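PDB 6KXD: ketosynthase from Streptomyces sp. MSC090213JE08, which probably catalyses the decarboxylative condensation of an acyl chain with malonyl-ACP to give a 3-oxoacyl-ACP in polyketide chain extension. Local coordinates for residues 290-301 with 384-393. Residues are numbered along the deposited sequence; the frame is centred on the assembly and turned at random.
Sequences VEQEEIDFISAH and DVRIVQNNSS
Asp296 OD2 takes two backbone N-H groups from the neighbouring strand's entry, Arg386 N at 2.6 Å from above the carboxylate plane and Ile387 N on the anti side. Asp296 CG lies anti to the carbonyl carbon (chi1 -65°), beside the backbone N, which directs the carboxylate at that turn while Asp296 N donates to Ile387 O. The other oxygen, OD1, faces the edge of the Arg386 guanidinium in a long salt bridge, 3.5 Å from NH2. With an alanine in place of Asp296, the amides of Arg386 and Ile387 would probably lose their shared acceptor, and the guanidinium the carboxylate at its edge. Beyond this the chains pair as parallel strands: Gln389 N binds Phe297 O, Ser299 N binds Gln389 O, and Asn391 N reaches Ser299 O at 2.7 Å in a nearly straight bond. Strand 297-299 lies between strands 326-328 and 387-394 in the C-terminal half of the thiolase fold, with helices 306-320 and 341-355 packed on it. Ser299 OG gives its proton to Asn390 OD1 in the carbonyl plane, at 2.9 Å; Asn390 ND2 turns to Asn174 and Ser342. On the same face Val388 CG1 stands over the Phe297 ring, 3.6 Å from its centroid. Near the strand entry, Ile295 CD1 presses on Ile387 CG2 at 3.4 Å, a tight fit, the two side chains crossing at about a right angle.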
loop_
_atom_site.group_PDB
_atom_site.type_symbol
_atom_site.label_atom_id
_atom_site.label_comp_id
_atom_site.label_asym_id
_atom_site.label_seq_id
_atom_site.Cartn_x
_atom_site.Cartn_y
_atom_site.Cartn_z
ATOM N N VAL A 290 -20.990 -11.067 12.890
ATOM C CA VAL A 290 -21.812 -10.014 13.420
ATOM C C VAL A 290 -22.991 -9.831 12.452
ATOM O O VAL A 290 -22.778 -9.860 11.236
ATOM C CB VAL A 290 -20.955 -8.742 13.575
ATOM C CG1 VAL A 290 -21.758 -7.466 13.476
ATOM C CG2 VAL A 290 -20.127 -8.766 14.852
ATOM N N GLU A 291 -24.217 -9.659 12.990
ATOM C CA GLU A 291 -25.449 -9.447 12.188
ATOM C C GLU A 291 -25.670 -7.943 12.022
ATOM O O GLU A 291 -25.220 -7.162 12.848
ATOM C CB GLU A 291 -26.710 -10.047 12.827
ATOM C CG GLU A 291 -26.519 -11.388 13.526
ATOM C CD GLU A 291 -26.279 -12.600 12.639
ATOM O OE1 GLU A 291 -26.388 -12.474 11.392
ATOM O OE2 GLU A 291 -25.989 -13.678 13.205
ATOM N N GLN A 292 -26.344 -7.556 10.933
ATOM C CA GLN A 292 -26.677 -6.167 10.663
ATOM C C GLN A 292 -27.264 -5.507 11.928
ATOM O O GLN A 292 -26.931 -4.366 12.232
ATOM C CB GLN A 292 -27.668 -6.062 9.503
ATOM C CG GLN A 292 -27.026 -6.125 8.125
ATOM C CD GLN A 292 -27.071 -7.488 7.473
ATOM O OE1 GLN A 292 -26.791 -8.513 8.084
ATOM N NE2 GLN A 292 -27.370 -7.506 6.185
ATOM N N GLU A 293 -28.132 -6.238 12.647
ATOM C CA GLU A 293 -28.834 -5.769 13.890
ATOM C C GLU A 293 -27.844 -5.222 14.924
ATOM O O GLU A 293 -28.148 -4.247 15.604
ATOM C CB GLU A 293 -29.625 -6.894 14.578
ATOM C CG GLU A 293 -30.901 -7.285 13.849
ATOM C CD GLU A 293 -30.671 -8.242 12.695
ATOM O OE1 GLU A 293 -30.346 -9.406 12.970
ATOM O OE2 GLU A 293 -30.765 -7.807 11.527
ATOM N N GLU A 294 -26.691 -5.885 15.069
ATOM C CA GLU A 294 -25.808 -5.655 16.210
ATOM C C GLU A 294 -24.925 -4.427 15.974
ATOM O O GLU A 294 -24.185 -4.030 16.862
ATOM C CB GLU A 294 -24.894 -6.851 16.489
ATOM C CG GLU A 294 -25.582 -8.200 16.550
ATOM C CD GLU A 294 -24.612 -9.311 16.911
ATOM O OE1 GLU A 294 -24.016 -9.228 17.995
ATOM O OE2 GLU A 294 -24.410 -10.225 16.091
ATOM N N ILE A 295 -24.992 -3.826 14.780
ATOM C CA ILE A 295 -24.170 -2.646 14.479
ATOM C C ILE A 295 -24.836 -1.392 15.065
ATOM O O ILE A 295 -25.957 -1.032 14.717
ATOM C CB ILE A 295 -23.911 -2.509 12.969
ATOM C CG1 ILE A 295 -23.132 -3.711 12.414
ATOM C CG2 ILE A 295 -23.244 -1.166 12.685
ATOM C CD1 ILE A 295 -21.769 -3.942 13.032
ATOM N N ASP A 296 -24.101 -0.701 15.940
ATOM C CA ASP A 296 -24.604 0.469 16.639
ATOM C C ASP A 296 -24.537 1.698 15.746
ATOM O O ASP A 296 -25.461 2.479 15.735
ATOM C CB ASP A 296 -23.883 0.622 17.974
ATOM C CG ASP A 296 -24.252 -0.566 18.841
ATOM O OD1 ASP A 296 -25.471 -0.865 18.898
ATOM O OD2 ASP A 296 -23.339 -1.244 19.344
ATOM N N PHE A 297 -23.434 1.880 15.011
ATOM C CA PHE A 297 -23.398 2.890 13.965
ATOM C C PHE A 297 -22.320 2.517 12.933
ATOM O O PHE A 297 -21.454 1.696 13.176
ATOM C CB PHE A 297 -23.223 4.311 14.528
ATOM C CG PHE A 297 -21.836 4.687 14.985
ATOM C CD1 PHE A 297 -21.383 4.321 16.240
ATOM C CD2 PHE A 297 -20.964 5.354 14.136
ATOM C CE1 PHE A 297 -20.104 4.657 16.655
ATOM C CE2 PHE A 297 -19.675 5.669 14.539
ATOM C CZ PHE A 297 -19.258 5.347 15.809
ATOM N N ILE A 298 -22.466 3.119 11.762
ATOM C CA ILE A 298 -21.510 3.068 10.696
ATOM C C ILE A 298 -20.775 4.390 10.704
ATOM O O ILE A 298 -21.414 5.461 10.689
ATOM C CB ILE A 298 -22.219 2.821 9.356
ATOM C CG1 ILE A 298 -22.998 1.511 9.390
ATOM C CG2 ILE A 298 -21.221 2.909 8.200
ATOM C CD1 ILE A 298 -24.072 1.380 8.329
ATOM N N SER A 299 -19.443 4.314 10.747
ATOM C CA SER A 299 -18.572 5.407 10.375
ATOM C C SER A 299 -18.379 5.319 8.853
ATOM O O SER A 299 -17.677 4.418 8.339
ATOM C CB SER A 299 -17.241 5.340 11.099
ATOM O OG SER A 299 -16.318 6.265 10.535
ATOM N N ALA A 300 -19.066 6.207 8.145
ATOM C CA ALA A 300 -19.182 6.198 6.719
ATOM C C ALA A 300 -17.881 6.690 6.090
ATOM O O ALA A 300 -17.169 7.460 6.697
ATOM C CB ALA A 300 -20.336 7.054 6.287
ATOM N N HIS A 301 -17.602 6.218 4.876
ATOM C CA HIS A 301 -16.569 6.802 4.041
ATOM C C HIS A 301 -16.907 8.276 3.833
ATOM O O HIS A 301 -16.050 9.171 3.937
ATOM C CB HIS A 301 -16.445 6.061 2.711
ATOM C CG HIS A 301 -15.423 6.666 1.805
ATOM N ND1 HIS A 301 -14.096 6.824 2.172
ATOM C CD2 HIS A 301 -15.521 7.108 0.542
ATOM C CE1 HIS A 301 -13.464 7.395 1.165
ATOM N NE2 HIS A 301 -14.305 7.552 0.164
ATOM N N ASP A 384 -25.050 3.343 23.817
ATOM C CA ASP A 384 -24.435 2.122 24.243
ATOM C C ASP A 384 -23.801 1.490 22.998
ATOM O O ASP A 384 -24.297 0.501 22.451
ATOM C CB ASP A 384 -25.445 1.206 24.931
ATOM C CG ASP A 384 -24.869 -0.165 25.240
ATOM O OD1 ASP A 384 -23.759 -0.215 25.805
ATOM O OD2 ASP A 384 -25.515 -1.163 24.867
ATOM N N VAL A 385 -22.718 2.108 22.538
ATOM C CA VAL A 385 -22.037 1.672 21.317
ATOM C C VAL A 385 -21.139 0.485 21.669
ATOM O O VAL A 385 -20.140 0.613 22.363
ATOM C CB VAL A 385 -21.271 2.838 20.676
ATOM C CG1 VAL A 385 -22.171 4.034 20.430
ATOM C CG2 VAL A 385 -20.095 3.260 21.511
ATOM N N ARG A 386 -21.532 -0.696 21.195
ATOM C CA ARG A 386 -20.802 -1.923 21.452
ATOM C C ARG A 386 -20.042 -2.374 20.183
ATOM O O ARG A 386 -18.983 -2.948 20.312
ATOM C CB ARG A 386 -21.747 -3.019 21.964
ATOM C CG ARG A 386 -22.422 -2.725 23.303
ATOM C CD ARG A 386 -23.739 -3.481 23.450
ATOM N NE ARG A 386 -24.758 -3.041 22.486
ATOM C CZ ARG A 386 -25.834 -3.744 22.120
ATOM N NH1 ARG A 386 -26.120 -4.884 22.726
ATOM N NH2 ARG A 386 -26.615 -3.313 21.141
ATOM N N ILE A 387 -20.615 -2.147 18.992
ATOM C CA ILE A 387 -20.069 -2.659 17.730
ATOM C C ILE A 387 -20.219 -1.562 16.676
ATOM O O ILE A 387 -21.297 -0.969 16.529
ATOM C CB ILE A 387 -20.753 -3.986 17.325
ATOM C CG1 ILE A 387 -20.643 -5.031 18.444
ATOM C CG2 ILE A 387 -20.196 -4.509 16.000
ATOM C CD1 ILE A 387 -21.221 -6.388 18.101
ATOM N N VAL A 388 -19.120 -1.272 15.965
ATOM C CA VAL A 388 -19.095 -0.182 15.026
ATOM C C VAL A 388 -18.458 -0.664 13.714
ATOM O O VAL A 388 -17.542 -1.450 13.718
ATOM C CB VAL A 388 -18.354 1.038 15.590
ATOM C CG1 VAL A 388 -18.373 2.197 14.613
ATOM C CG2 VAL A 388 -18.903 1.468 16.940
ATOM N N GLN A 389 -19.051 -0.226 12.608
ATOM C CA GLN A 389 -18.537 -0.451 11.262
ATOM C C GLN A 389 -17.856 0.835 10.779
ATOM O O GLN A 389 -18.377 1.929 10.871
ATOM C CB GLN A 389 -19.669 -0.927 10.359
ATOM C CG GLN A 389 -19.319 -0.943 8.883
ATOM C CD GLN A 389 -20.526 -1.364 8.080
ATOM O OE1 GLN A 389 -21.282 -2.239 8.487
ATOM N NE2 GLN A 389 -20.718 -0.745 6.936
ATOM N N ASN A 390 -16.631 0.681 10.286
ATOM C CA ASN A 390 -15.930 1.773 9.691
ATOM C C ASN A 390 -15.699 1.467 8.217
ATOM O O ASN A 390 -14.942 0.560 7.897
ATOM C CB ASN A 390 -14.583 1.966 10.383
ATOM C CG ASN A 390 -13.798 3.163 9.900
ATOM O OD1 ASN A 390 -14.333 4.280 9.846
ATOM N ND2 ASN A 390 -12.518 2.944 9.603
ATOM N N ASN A 391 -16.315 2.282 7.359
ATOM C CA ASN A 391 -16.300 2.134 5.965
ATOM C C ASN A 391 -15.164 2.942 5.359
ATOM O O ASN A 391 -14.768 4.012 5.829
ATOM C CB ASN A 391 -17.561 2.644 5.275
ATOM C CG ASN A 391 -18.780 1.778 5.501
ATOM O OD1 ASN A 391 -18.733 0.761 6.187
ATOM N ND2 ASN A 391 -19.885 2.186 4.904
ATOM N N SER A 392 -14.710 2.447 4.208
ATOM C CA SER A 392 -13.779 3.179 3.449
ATOM C C SER A 392 -13.827 2.630 2.035
ATOM O O SER A 392 -14.026 1.433 1.841
ATOM C CB SER A 392 -12.400 3.116 4.047
ATOM O OG SER A 392 -11.805 1.856 3.762
ATOM N N SER A 393 -13.756 3.560 1.086
ATOM C CA SER A 393 -13.755 3.292 -0.310
ATOM C C SER A 393 -12.663 4.173 -0.879
ATOM O O SER A 393 -12.304 5.174 -0.262
ATOM C CB SER A 393 -15.084 3.576 -0.961
ATOM O OG SER A 393 -16.062 2.697 -0.445
#